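Local coordinates for putative integron gene cassette protein (PDB 3GHJ) that is of unknown function but has the fold of the glyoxalase/bleomycin resistance/dioxygenase superfamily and pairs with a second copy of itself, at residues M121-L126 with E137-L141; E31-K35 with Q86-S90. The protein carries 1 engineered substitution. All blocks are in the same frame, centred on the assembly; numbering follows the deposited sequence. Where two conformers were deposited one is given.

Contact 1: M121-L126 with E137-L141; sequences MQAVSL and EFTAL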
HETATM    1  N   MSE A 121     -12.489   0.211 -14.475  1.00 23.09           N
HETATM    2  CA  MSE A 121     -12.805   0.110 -13.053  1.00 24.04           C
HETATM    3  C   MSE A 121     -13.669   1.265 -12.555  1.00 24.02           C
HETATM    4  O   MSE A 121     -13.832   1.453 -11.349  1.00 23.52           O
HETATM    5  CB  MSE A 121     -11.530  -0.027 -12.210  1.00 25.22           C
HETATM    6  CG  MSE A 121     -10.487   1.033 -12.476  1.00 23.42           C
HETATM    7 SE   MSE A 121      -8.859   0.852 -11.361  0.74 20.85          SE
HETATM    8  CE  MSE A 121      -9.562   1.311  -9.596  1.00 20.97           C
ATOM      9  N   GLN A 122     -14.241   2.016 -13.490  0.61 23.67           N
ATOM     10  CA  GLN A 122     -15.070   3.171 -13.155  0.61 24.24           C
ATOM     11  C   GLN A 122     -14.372   4.058 -12.129  0.61 22.76           C
ATOM     12  O   GLN A 122     -14.941   4.386 -11.089  0.61 22.93           O
ATOM     13  CB  GLN A 122     -16.436   2.729 -12.621  0.61 27.10           C
ATOM     14  CG  GLN A 122     -17.279   1.934 -13.613  0.61 30.11           C
ATOM     15  CD  GLN A 122     -16.983   0.445 -13.581  0.61 32.91           C
ATOM     16  OE1 GLN A 122     -16.622  -0.105 -12.540  0.61 33.42           O
ATOM     17  NE2 GLN A 122     -17.145  -0.216 -14.721  0.61 34.22           N
ATOM     18  N   ALA A 123     -13.136   4.438 -12.430  1.00 20.82           N
ATOM     19  CA  ALA A 123     -12.334   5.225 -11.502  1.00 18.46           C
ATOM     20  C   ALA A 123     -11.685   6.397 -12.213  1.00 17.86           C
ATOM     21  O   ALA A 123     -11.616   6.434 -13.445  1.00 19.97           O
ATOM     22  CB  ALA A 123     -11.262   4.342 -10.857  1.00 19.73           C
ATOM     23  N   VAL A 124     -11.202   7.351 -11.421  1.00 16.01           N
ATOM     24  CA  VAL A 124     -10.454   8.495 -11.925  1.00 15.49           C
ATOM     25  C   VAL A 124      -9.164   8.598 -11.116  1.00 13.70           C
ATOM     26  O   VAL A 124      -9.195   8.475  -9.893  1.00 15.25           O
ATOM     27  CB  VAL A 124     -11.246   9.806 -11.745  1.00 17.00           C
ATOM     28  CG1 VAL A 124     -10.445  10.979 -12.287  1.00 17.62           C
ATOM     29  CG2 VAL A 124     -12.597   9.711 -12.438  1.00 18.80           C
ATOM     30  N   SER A 125      -8.040   8.816 -11.792  1.00 12.57           N
ATOM     31  CA  SER A 125      -6.750   8.864 -11.107  1.00 12.34           C
ATOM     32  C   SER A 125      -5.988  10.149 -11.362  1.00 11.87           C
ATOM     33  O   SER A 125      -6.063  10.733 -12.446  1.00 13.00           O
ATOM     34  CB  SER A 125      -5.859   7.703 -11.541  1.00 14.95           C
ATOM     35  OG  SER A 125      -6.439   6.450 -11.229  1.00 18.06           O
ATOM     36  N   LEU A 126      -5.243  10.588 -10.355  1.00 11.28           N
ATOM     37  CA  LEU A 126      -4.213  11.593 -10.527  1.00 10.25           C
ATOM     38  C   LEU A 126      -2.881  10.965 -10.193  1.00  9.21           C
ATOM     39  O   LEU A 126      -2.795  10.166  -9.261  1.00 10.14           O
ATOM     40  CB  LEU A 126      -4.416  12.756  -9.565  1.00 11.61           C
ATOM     41  CG  LEU A 126      -5.676  13.590  -9.751  1.00 11.71           C
ATOM     42  CD1 LEU A 126      -5.799  14.535  -8.579  1.00 13.38           C
ATOM     43  CD2 LEU A 126      -5.587  14.350 -11.080  1.00 13.94           C
ATOM     44  N   GLU A 137      -0.320   8.180  -6.445  1.00  8.09           N
ATOM     45  CA  GLU A 137      -1.581   8.306  -7.147  1.00  8.11           C
ATOM     46  C   GLU A 137      -2.678   8.631  -6.143  1.00  8.43           C
ATOM     47  O   GLU A 137      -2.630   8.181  -4.991  1.00  8.98           O
ATOM     48  CB  GLU A 137      -1.878   6.995  -7.891  1.00 10.02           C
ATOM     49  CG  GLU A 137      -3.247   6.909  -8.536  1.00 10.52           C
ATOM     50  CD  GLU A 137      -3.547   5.538  -9.112  1.00 13.02           C
ATOM     51  OE1 GLU A 137      -2.617   4.705  -9.219  1.00 13.14           O
ATOM     52  OE2 GLU A 137      -4.723   5.288  -9.445  1.00 14.86           O
ATOM     53  N   PHE A 138      -3.638   9.451  -6.567  1.00  8.23           N
ATOM     54  CA  PHE A 138      -4.927   9.547  -5.897  1.00  8.31           C
ATOM     55  C   PHE A 138      -5.931   8.833  -6.791  1.00  8.73           C
ATOM     56  O   PHE A 138      -5.991   9.111  -7.993  1.00 10.38           O
ATOM     57  CB  PHE A 138      -5.375  11.001  -5.721  1.00  8.47           C
ATOM     58  CG  PHE A 138      -4.531  11.814  -4.774  1.00  9.33           C
ATOM     59  CD1 PHE A 138      -3.893  11.241  -3.689  1.00 11.02           C
ATOM     60  CD2 PHE A 138      -4.424  13.189  -4.947  1.00 12.01           C
ATOM     61  CE1 PHE A 138      -3.134  12.020  -2.820  1.00 11.94           C
ATOM     62  CE2 PHE A 138      -3.670  13.963  -4.084  1.00 11.98           C
ATOM     63  CZ  PHE A 138      -3.032  13.386  -3.015  1.00 11.90           C
ATOM     64  N   THR A 139      -6.711   7.926  -6.218  1.00  9.51           N
ATOM     65  CA  THR A 139      -7.705   7.160  -6.970  1.00 10.19           C
ATOM     66  C   THR A 139      -9.083   7.429  -6.401  1.00  9.65           C
ATOM     67  O   THR A 139      -9.305   7.295  -5.197  1.00 11.36           O
ATOM     68  CB  THR A 139      -7.457   5.643  -6.847  1.00 11.85           C
ATOM     69  OG1 THR A 139      -6.067   5.349  -7.057  1.00 13.98           O
ATOM     70  CG2 THR A 139      -8.314   4.874  -7.856  1.00 12.97           C
ATOM     71  N   ALA A 140     -10.015   7.807  -7.279  1.00 10.53           N
ATOM     72  CA  ALA A 140     -11.405   8.021  -6.890  1.00 13.08           C
ATOM     73  C   ALA A 140     -12.302   6.978  -7.561  1.00 16.32           C
ATOM     74  O   ALA A 140     -12.188   6.746  -8.762  1.00 17.11           O
ATOM     75  CB  ALA A 140     -11.847   9.446  -7.268  1.00 13.84           C
ATOM     76  N   LEU A 141     -13.185   6.366  -6.777  1.00 19.95           N
ATOM     77  CA  LEU A 141     -14.007   5.252  -7.247  1.00 24.86           C
ATOM     78  C   LEU A 141     -15.483   5.538  -7.049  1.00 30.08           C
ATOM     79  O   LEU A 141     -16.299   4.632  -7.225  1.00 31.18           O
ATOM     80  CB  LEU A 141     -13.666   3.961  -6.494  1.00 26.72           C
ATOM     81  CG  LEU A 141     -12.290   3.330  -6.675  1.00 27.35           C
ATOM     82  CD1 LEU A 141     -11.299   3.922  -5.682  1.00 27.10           C
ATOM     83  CD2 LEU A 141     -12.392   1.826  -6.503  1.00 28.21           C
ATOM     84  OXT LEU A 141     -15.882   6.650  -6.705  1.00 33.31           O
TER
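Val124 and Ala140, and two residues on Leu126 and Phe138, exchange backbone N-H and carbonyl, four bonds that join strands 123-129 and 135-140. The bond from Ala140 N to Val124 O, 2.8 Å long, is nearly straight at 171°. Ser125 and Thr139 form the non-hydrogen-bonded pair in between, with CA atoms 4.6 Å apart. CA-H...O contacts supplement the ladder, as from Glu137 CA to Leu126 O at 3.1 Å.

Ser125, Thr139 and Glu137 make a polar cluster on one face. Ser125 OG donates to Glu137 OE2 over 2.7 Å, and Thr139 OG1 donates to the same oxygen from the other face of the carboxylate plane. Glu137 reaches this position because CG stands anti to its backbone N (chi1 173°) and the chain then runs out extended; two short hydroxyl side chains suit a buried carboxylate oxygen by gripping it from above and below, which should fix its rotation.

The two strands form the hairpin that ends the chain, the inner pair of a four-stranded sheet of the kind that makes up one βαβββ module of this superfamily. Where strand 123-129 begins, Gln122 and Ala123 both face Gln118 of strand 113-118, a G1 bulge.

Apolar contacts divide between the faces. Leu126 CD1 meets the edge of the Phe138 ring at CD2, 4.1 Å away, beneath helix 98-107. Selenomethionine 121 bends at chi3 (-69°), which brings CE to within 4.2 Å of both Thr139 CG2 and Leu141 CD2. Arg71 of the second subunit hydrogen-bonds Met121 O and Leu141 O.

Contact 2: E31-K35 with Q86-S90; sequences EVAVK and QQHFS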
ATOM      1  N   GLU A  31      -1.502  -0.221   5.258  1.00  9.52           N
ATOM      2  CA  GLU A  31      -0.212   0.437   5.330  1.00 10.04           C
ATOM      3  C   GLU A  31       0.739   0.000   4.225  1.00  8.90           C
ATOM      4  O   GLU A  31       0.630  -1.100   3.684  1.00  8.91           O
ATOM      5  CB  GLU A  31       0.351   0.223   6.732  1.00 15.37           C
ATOM      6  CG  GLU A  31       1.780  -0.162   6.874  1.00 19.93           C
ATOM      7  CD  GLU A  31       2.029  -0.799   8.231  1.00 20.21           C
ATOM      8  OE1 GLU A  31       1.159  -0.684   9.130  1.00 21.91           O
ATOM      9  OE2 GLU A  31       3.084  -1.425   8.399  1.00 18.29           O
ATOM     10  N   VAL A  32       1.630   0.913   3.846  0.72  8.16           N
ATOM     11  CA  VAL A  32       2.733   0.593   2.958  0.72  8.21           C
ATOM     12  C   VAL A  32       4.028   1.130   3.542  0.72  7.07           C
ATOM     13  O   VAL A  32       4.042   2.206   4.152  0.72  7.16           O
ATOM     14  CB  VAL A  32       2.538   1.209   1.557  0.72 11.27           C
ATOM     15  CG1 VAL A  32       1.372   0.554   0.853  0.72 12.63           C
ATOM     16  CG2 VAL A  32       2.325   2.713   1.664  0.72 13.16           C
ATOM     17  N   ALA A  33       5.109   0.377   3.370  1.00  7.79           N
ATOM     18  CA  ALA A  33       6.448   0.865   3.697  1.00  7.55           C
ATOM     19  C   ALA A  33       7.041   1.507   2.452  1.00  7.62           C
ATOM     20  O   ALA A  33       6.994   0.939   1.361  1.00  8.52           O
ATOM     21  CB  ALA A  33       7.329  -0.271   4.180  1.00  8.95           C
ATOM     22  N   VAL A  34       7.575   2.709   2.629  1.00  7.36           N
ATOM     23  CA  VAL A  34       8.110   3.500   1.523  1.00  7.52           C
ATOM     24  C   VAL A  34       9.585   3.761   1.785  1.00  8.56           C
ATOM     25  O   VAL A  34       9.941   4.386   2.792  1.00  8.86           O
ATOM     26  CB  VAL A  34       7.378   4.846   1.415  1.00  7.80           C
ATOM     27  CG1 VAL A  34       7.887   5.634   0.217  1.00  8.01           C
ATOM     28  CG2 VAL A  34       5.864   4.615   1.295  1.00  9.62           C
ATOM     29  N   LYS A  35      10.447   3.270   0.897  1.00  7.92           N
ATOM     30  CA  LYS A  35      11.882   3.529   1.013  1.00  9.15           C
ATOM     31  C   LYS A  35      12.185   4.953   0.585  1.00  9.81           C
ATOM     32  O   LYS A  35      11.793   5.378  -0.499  1.00 11.10           O
ATOM     33  CB  LYS A  35      12.683   2.545   0.156  1.00 11.54           C
ATOM     34  CG  LYS A  35      12.406   1.084   0.470  1.00 15.81           C
ATOM     35  CD  LYS A  35      12.742   0.739   1.909  1.00 20.29           C
ATOM     36  CE  LYS A  35      12.560  -0.750   2.171  1.00 25.06           C
ATOM     37  NZ  LYS A  35      13.009  -1.126   3.541  1.00 27.56           N
ATOM     38  N   GLN A  86      11.762   2.102  -7.831  1.00 10.07           N
ATOM     39  CA  GLN A  86      10.503   2.826  -7.824  1.00  9.00           C
ATOM     40  C   GLN A  86       9.390   2.000  -7.202  1.00  9.28           C
ATOM     41  O   GLN A  86       9.250   0.808  -7.491  1.00 11.64           O
ATOM     42  CB  GLN A  86      10.091   3.260  -9.233  1.00 10.36           C
ATOM     43  CG  GLN A  86       9.043   4.368  -9.186  1.00 11.07           C
ATOM     44  CD  GLN A  86       8.697   4.911 -10.543  1.00 16.27           C
ATOM     45  OE1 GLN A  86       8.734   6.130 -10.760  1.00 18.99           O
ATOM     46  NE2 GLN A  86       8.355   4.027 -11.465  1.00 19.59           N
ATOM     47  N   GLN A  87       8.604   2.648  -6.364  1.00  8.28           N
ATOM     48  CA  GLN A  87       7.407   2.068  -5.813  1.00  8.06           C
ATOM     49  C   GLN A  87       6.168   2.758  -6.404  1.00  7.98           C
ATOM     50  O   GLN A  87       6.240   3.856  -6.853  1.00  9.12           O
ATOM     51  CB  GLN A  87       7.412   2.227  -4.303  1.00  8.42           C
ATOM     52  CG  GLN A  87       8.493   1.416  -3.626  1.00  8.59           C
ATOM     53  CD  GLN A  87       8.537   1.584  -2.131  1.00  8.46           C
ATOM     54  OE1 GLN A  87       9.515   1.962  -1.596  1.00  9.60           O
ATOM     55  NE2 GLN A  87       7.466   1.237  -1.480  1.00  9.43           N
ATOM     56  N   HIS A  88       5.054   2.037  -6.365  1.00  8.49           N
ATOM     57  CA  HIS A  88       3.766   2.575  -6.725  1.00  8.25           C
ATOM     58  C   HIS A  88       2.729   2.206  -5.700  1.00  8.11           C
ATOM     59  O   HIS A  88       2.589   1.092  -5.366  1.00  8.80           O
ATOM     60  CB  HIS A  88       3.243   2.102  -8.108  1.00 10.00           C
ATOM     61  CG  HIS A  88       1.804   2.481  -8.328  1.00 12.83           C
ATOM     62  ND1 HIS A  88       1.402   3.786  -8.496  1.00 13.98           N
ATOM     63  CD2 HIS A  88       0.672   1.742  -8.329  1.00 14.72           C
ATOM     64  CE1 HIS A  88       0.092   3.827  -8.609  1.00 15.16           C
ATOM     65  NE2 HIS A  88      -0.376   2.606  -8.491  1.00 16.09           N
ATOM     66  N   PHE A  89       1.981   3.219  -5.277  1.00  7.88           N
ATOM     67  CA  PHE A  89       0.852   3.069  -4.408  1.00  8.09           C
ATOM     68  C   PHE A  89      -0.104   4.234  -4.574  1.00  8.08           C
ATOM     69  O   PHE A  89       0.277   5.254  -5.029  1.00  8.94           O
ATOM     70  CB  PHE A  89       1.279   2.904  -2.921  1.00  8.93           C
ATOM     71  CG  PHE A  89       2.324   3.891  -2.465  1.00  8.06           C
ATOM     72  CD1 PHE A  89       3.643   3.607  -2.602  1.00  8.77           C
ATOM     73  CD2 PHE A  89       1.964   5.053  -1.862  1.00  9.24           C
ATOM     74  CE1 PHE A  89       4.592   4.497  -2.218  1.00  9.26           C
ATOM     75  CE2 PHE A  89       2.923   5.933  -1.474  1.00  9.27           C
ATOM     76  CZ  PHE A  89       4.214   5.662  -1.639  1.00  8.87           C
ATOM     77  N   SER A  90      -1.342   4.050  -4.154  0.74  6.97           N
ATOM     78  CA  SER A  90      -2.331   5.116  -4.309  0.74  7.71           C
ATOM     79  C   SER A  90      -3.159   5.305  -3.050  0.74  7.98           C
ATOM     80  O   SER A  90      -3.311   4.385  -2.239  0.74  8.92           O
ATOM     81  CB  SER A  90      -3.254   4.846  -5.497  0.74  9.02           C
ATOM     82  OG  SER A  90      -4.335   4.021  -5.114  0.74 10.39           O
TER
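Gln87, with the most surface buried here, uses its side-chain amide as a strand would use a peptide group. NE2 donates to Ala33 O at 2.9 Å, and OE1 accepts from Lys35 N at 3.0 Å, with N-H...O angles of 161° and 168°. Both bonds lie in the plane of the accepting carbonyl and on a lone pair, and Ala33 O sits close to the plane of the Gln87 amide as well. A glutamine is well suited to this place: it carries a donor and an acceptor side by side, and its reach spans two backbones too far apart for direct pairing. The chain is extended beyond CG, holding the amide out to the strand, where the two bonds should keep it from turning over. The Lys35 side chain crosses that of Gln87 obliquely, its CG 3.7 Å from Gln87 OE1.

Phe89 supplies the apolar half. Its CG lies between the backbone N and the carbonyl carbon (chi1 46°), and the ring stands up toward strand 31-35. Val34 CG2 comes obliquely to the ring, 3.5 Å from Phe89 CZ, the two side chains crossing at about a right angle. In one of its two conformers, Val32 CG2 lies over one face, 4.2 Å from Phe89 CD2. Beta-branched valine suits an extended strand and presents apolar methyls to the ring.

The contact bridges the outermost strands, within this chain, of its two sheets. Strand 28-36 is backed by strand 73-79, strand 88-93 by strand 135-140, and Tyr46 of helix 39-49 touches both Val34 and Phe89. Residues of both strands, Val32 and Phe89 among them, join an antiparallel ladder with a strand of the second subunit.

Overall arrangement
Both contacts are largely buried, but the centre of contact 1 lies about 14 Å and that of contact 2 about 8 Å from the chain centre, and the two are about 17 Å apart. Contact 1 works within one sheet, where a regular ladder does most of the holding; contact 2 links different sheets, and without backbone pairing it relies on one amide and an aromatic ring. They meet where strands 135-140 and 88-93 run side by side: Thr139 OG1 probably hydrogen-bonds Ser90 OG, 2.9 Å away. Both also reach the second subunit. There His88 hydrogen-bonds Glu31 of the other chain, whose carboxylate comes close to that of Glu137.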